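Local coordinates for uncharacterized protein Atu1872 (Agrobacterium tumefaciens, PDB 2QNT) that is of unknown function but is related to the glyoxalase/bleomycin resistance protein/dioxygenase family, at residues Y79-F89 / P101-F112. Numbering follows the deposited sequence.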
# COMPACT_ATOMS: atom_id res chain seq x y z
N TYR A 79 -1.72 -2.69 -6.62
CA TYR A 79 -1.54 -2.77 -8.06
C TYR A 79 -0.25 -3.52 -8.37
O TYR A 79 0.86 -3.09 -8.00
CB TYR A 79 -1.55 -1.34 -8.68
CG TYR A 79 -1.20 -1.33 -10.14
CD1 TYR A 79 -2.02 -1.88 -11.09
CD2 TYR A 79 -0.02 -0.79 -10.57
CE1 TYR A 79 -1.68 -1.93 -12.41
CE2 TYR A 79 0.34 -0.80 -11.92
CZ TYR A 79 -0.49 -1.39 -12.82
OH TYR A 79 -0.20 -1.44 -14.18
N PHE A 80 -0.42 -4.62 -9.10
CA PHE A 80 0.64 -5.52 -9.56
C PHE A 80 0.62 -5.60 -11.08
O PHE A 80 -0.41 -5.40 -11.71
CB PHE A 80 0.41 -6.97 -9.05
CG PHE A 80 0.43 -7.15 -7.55
CD1 PHE A 80 1.48 -7.76 -6.93
CD2 PHE A 80 -0.65 -6.82 -6.76
CE1 PHE A 80 1.53 -7.98 -5.56
CE2 PHE A 80 -0.63 -7.07 -5.40
CZ PHE A 80 0.44 -7.63 -4.81
N GLU A 81 1.77 -5.93 -11.65
CA GLU A 81 1.89 -6.22 -13.08
C GLU A 81 2.51 -7.59 -13.27
O GLU A 81 3.30 -8.04 -12.47
CB GLU A 81 2.75 -5.16 -13.80
CG GLU A 81 2.02 -3.82 -13.97
CD GLU A 81 2.85 -2.70 -14.57
OE1 GLU A 81 3.96 -2.96 -15.04
OE2 GLU A 81 2.41 -1.52 -14.56
N HIS A 82 2.15 -8.22 -14.38
CA HIS A 82 2.68 -9.52 -14.74
C HIS A 82 3.08 -9.47 -16.20
O HIS A 82 2.37 -8.92 -17.04
CB HIS A 82 1.64 -10.61 -14.51
CG HIS A 82 2.19 -12.01 -14.45
ND1 HIS A 82 2.60 -12.70 -15.57
CD2 HIS A 82 2.33 -12.86 -13.40
CE1 HIS A 82 2.99 -13.91 -15.20
NE2 HIS A 82 2.84 -14.03 -13.89
N ALA A 83 4.19 -10.13 -16.50
CA ALA A 83 4.69 -10.24 -17.85
C ALA A 83 3.75 -10.92 -18.84
O ALA A 83 3.82 -10.66 -20.06
CB ALA A 83 6.04 -10.99 -17.83
N ASP A 84 2.96 -11.86 -18.35
CA ASP A 84 2.01 -12.61 -19.14
C ASP A 84 0.67 -12.64 -18.40
O ASP A 84 0.34 -13.58 -17.68
CB ASP A 84 2.52 -14.03 -19.37
CG ASP A 84 1.63 -14.82 -20.32
OD1 ASP A 84 0.51 -14.37 -20.64
OD2 ASP A 84 2.08 -15.90 -20.77
N VAL A 85 -0.10 -11.57 -18.59
CA VAL A 85 -1.33 -11.39 -17.86
C VAL A 85 -2.34 -12.49 -18.20
O VAL A 85 -3.13 -12.86 -17.35
CB VAL A 85 -1.94 -9.98 -18.07
CG1 VAL A 85 -2.62 -9.83 -19.42
CG2 VAL A 85 -2.91 -9.64 -16.91
N ASP A 86 -2.29 -13.04 -19.40
CA ASP A 86 -3.18 -14.15 -19.75
C ASP A 86 -2.88 -15.41 -18.93
O ASP A 86 -3.81 -16.06 -18.47
CB ASP A 86 -3.08 -14.47 -21.23
CG ASP A 86 -3.54 -13.30 -22.07
OD1 ASP A 86 -4.74 -13.01 -22.05
OD2 ASP A 86 -2.70 -12.68 -22.75
N ALA A 87 -1.60 -15.74 -18.80
CA ALA A 87 -1.19 -16.88 -17.98
C ALA A 87 -1.54 -16.62 -16.52
O ALA A 87 -2.04 -17.53 -15.84
CB ALA A 87 0.31 -17.18 -18.13
N ALA A 88 -1.29 -15.41 -16.03
CA ALA A 88 -1.62 -15.07 -14.65
C ALA A 88 -3.10 -15.26 -14.41
O ALA A 88 -3.50 -15.76 -13.35
CB ALA A 88 -1.21 -13.60 -14.30
N PHE A 89 -3.93 -14.78 -15.33
CA PHE A 89 -5.38 -14.89 -15.16
C PHE A 89 -5.81 -16.36 -15.11
O PHE A 89 -6.61 -16.77 -14.24
CB PHE A 89 -6.09 -14.17 -16.30
CG PHE A 89 -7.58 -14.17 -16.18
CD1 PHE A 89 -8.21 -13.45 -15.17
CD2 PHE A 89 -8.36 -14.84 -17.09
CE1 PHE A 89 -9.58 -13.47 -15.04
CE2 PHE A 89 -9.74 -14.82 -16.98
CZ PHE A 89 -10.34 -14.17 -15.94
N PRO A 101 -13.29 -9.89 -14.81
CA PRO A 101 -12.29 -10.68 -15.53
C PRO A 101 -11.29 -9.82 -16.26
O PRO A 101 -11.30 -8.59 -16.15
CB PRO A 101 -13.13 -11.55 -16.47
CG PRO A 101 -14.38 -10.83 -16.64
CD PRO A 101 -14.60 -9.92 -15.46
N LEU A 102 -10.42 -10.46 -17.02
CA LEU A 102 -9.37 -9.78 -17.73
C LEU A 102 -9.98 -8.96 -18.84
O LEU A 102 -10.53 -9.53 -19.81
CB LEU A 102 -8.36 -10.84 -18.21
CG LEU A 102 -7.12 -10.37 -18.97
CD1 LEU A 102 -6.35 -9.34 -18.22
CD2 LEU A 102 -6.28 -11.61 -19.23
N GLU A 103 -9.90 -7.63 -18.72
CA GLU A 103 -10.63 -6.66 -19.58
C GLU A 103 -9.74 -5.50 -19.92
O GLU A 103 -9.07 -4.98 -19.06
CB GLU A 103 -11.86 -6.10 -18.80
CG GLU A 103 -12.92 -7.17 -18.54
CD GLU A 103 -14.13 -6.71 -17.70
OE1 GLU A 103 -14.14 -5.63 -17.11
OE2 GLU A 103 -15.13 -7.47 -17.67
N ARG A 104 -9.76 -5.06 -21.16
CA ARG A 104 -9.10 -3.86 -21.58
C ARG A 104 -9.75 -2.66 -20.89
O ARG A 104 -10.95 -2.42 -20.99
CB ARG A 104 -9.13 -3.74 -23.09
CG ARG A 104 -8.22 -2.63 -23.60
CD ARG A 104 -8.08 -2.60 -25.11
NE ARG A 104 -7.70 -3.89 -25.69
CZ ARG A 104 -6.47 -4.42 -25.69
NH1 ARG A 104 -5.44 -3.78 -25.15
NH2 ARG A 104 -6.28 -5.61 -26.26
N GLN A 105 -8.91 -1.88 -20.24
CA GLN A 105 -9.35 -0.66 -19.55
C GLN A 105 -9.44 0.52 -20.52
O GLN A 105 -8.99 0.43 -21.66
CB GLN A 105 -8.41 -0.35 -18.39
CG GLN A 105 -8.30 -1.47 -17.39
CD GLN A 105 -9.62 -1.76 -16.73
OE1 GLN A 105 -10.08 -0.95 -15.93
NE2 GLN A 105 -10.25 -2.90 -17.06
N ALA A 106 -9.99 1.63 -20.03
CA ALA A 106 -10.20 2.81 -20.87
C ALA A 106 -8.90 3.35 -21.45
O ALA A 106 -8.89 4.01 -22.48
CB ALA A 106 -10.92 3.91 -20.05
N TRP A 107 -7.79 3.10 -20.76
CA TRP A 107 -6.47 3.53 -21.18
C TRP A 107 -5.69 2.48 -21.98
O TRP A 107 -4.51 2.67 -22.27
CB TRP A 107 -5.66 3.96 -19.96
CG TRP A 107 -5.58 2.96 -18.85
CD1 TRP A 107 -4.56 2.08 -18.60
CD2 TRP A 107 -6.53 2.78 -17.78
NE1 TRP A 107 -4.83 1.37 -17.46
CE2 TRP A 107 -6.04 1.76 -16.95
CE3 TRP A 107 -7.76 3.37 -17.47
CZ2 TRP A 107 -6.69 1.36 -15.79
CZ3 TRP A 107 -8.44 2.92 -16.34
CH2 TRP A 107 -7.91 1.94 -15.52
N GLY A 108 -6.35 1.37 -22.31
CA GLY A 108 -5.80 0.41 -23.26
C GLY A 108 -5.12 -0.81 -22.67
O GLY A 108 -4.81 -1.76 -23.38
N GLN A 109 -4.86 -0.78 -21.37
CA GLN A 109 -4.20 -1.88 -20.68
C GLN A 109 -5.20 -2.95 -20.28
O GLN A 109 -6.27 -2.63 -19.78
CB GLN A 109 -3.52 -1.33 -19.42
CG GLN A 109 -2.69 -2.31 -18.64
CD GLN A 109 -2.33 -1.77 -17.26
OE1 GLN A 109 -2.90 -0.78 -16.79
NE2 GLN A 109 -1.36 -2.40 -16.62
N ARG A 110 -4.84 -4.22 -20.46
CA ARG A 110 -5.65 -5.34 -19.99
C ARG A 110 -5.30 -5.68 -18.55
O ARG A 110 -4.13 -5.92 -18.23
CB ARG A 110 -5.41 -6.54 -20.89
CG ARG A 110 -5.81 -6.28 -22.32
CD ARG A 110 -5.35 -7.37 -23.23
NE ARG A 110 -6.04 -8.61 -22.96
CZ ARG A 110 -5.46 -9.79 -22.81
NH1 ARG A 110 -4.12 -9.92 -22.90
NH2 ARG A 110 -6.24 -10.85 -22.59
N VAL A 111 -6.32 -5.67 -17.68
CA VAL A 111 -6.15 -5.99 -16.28
C VAL A 111 -7.29 -6.82 -15.77
O VAL A 111 -8.38 -6.81 -16.32
CB VAL A 111 -6.02 -4.70 -15.38
CG1 VAL A 111 -5.17 -3.63 -16.09
CG2 VAL A 111 -7.36 -4.13 -14.98
N PHE A 112 -7.07 -7.53 -14.66
CA PHE A 112 -8.17 -8.11 -13.89
C PHE A 112 -8.04 -7.69 -12.45
O PHE A 112 -6.98 -7.29 -12.00
CB PHE A 112 -8.27 -9.64 -14.07
CG PHE A 112 -7.11 -10.46 -13.56
CD1 PHE A 112 -7.26 -11.28 -12.44
CD2 PHE A 112 -5.94 -10.55 -14.28
CE1 PHE A 112 -6.23 -12.12 -12.02
CE2 PHE A 112 -4.92 -11.40 -13.85
CZ PHE A 112 -5.08 -12.16 -12.72
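Tyr-79 meets Gln-109 on the face of the sheet away from helix 85-92. The βαβββ order of the secondary structure here is consistent with the glyoxalase-like (vicinal oxygen chelate) fold, and helix 85-92 packs on the sheet of strands 76-82, 121-126, 110-115 and 98-104. Gln-109 NE2 donates almost straight to Tyr-79 OH (2.9 Å), which lies in the amide plane while the ring is steeply inclined to it; NE2 also bonds to Glu-126 O. Tyr-79 OH in turn donates to Glu-81 OE2 at 2.6 Å, on the anti side of the carboxylate, and an EPE molecule, probably from the crystallisation liquor, lies near Tyr-79 and may mark a pocket. Residues 79-82 also pair with a strand of the second subunit, continuing the sheet across the interface. At Asp-84, the N-cap, OD1 accepts from Ala-87 N and caps the helix N-terminus. Val-85 then sends CG2, anti to its backbone N, against Leu-102 CD1, tip to tip, and to the edge of the Phe-112 ring. On the solvent side Asp-86 and Arg-110 form an end-on, two-pronged salt bridge: Arg-110 NH2 reaches the syn lone pair of Asp-86 OD1 at 2.7 Å, NH1 takes OD2 at 3.1 Å, and the two planes are only 30° apart. Phe-89 closes the apolar layer. CG of Phe-89 lies opposite the backbone N (chi1 -177°), which carries the ring between Leu-102 and Phe-112, turning an edge to the Phe-112 face in a T-shaped pair (centroids 5.0 Å apart). One Phe-89 face receives Leu-102 CB in a CH-pi contact, 4.0 Å from the centroid, while Phe-89 CZ touches Pro-101 CB at 3.9 Å.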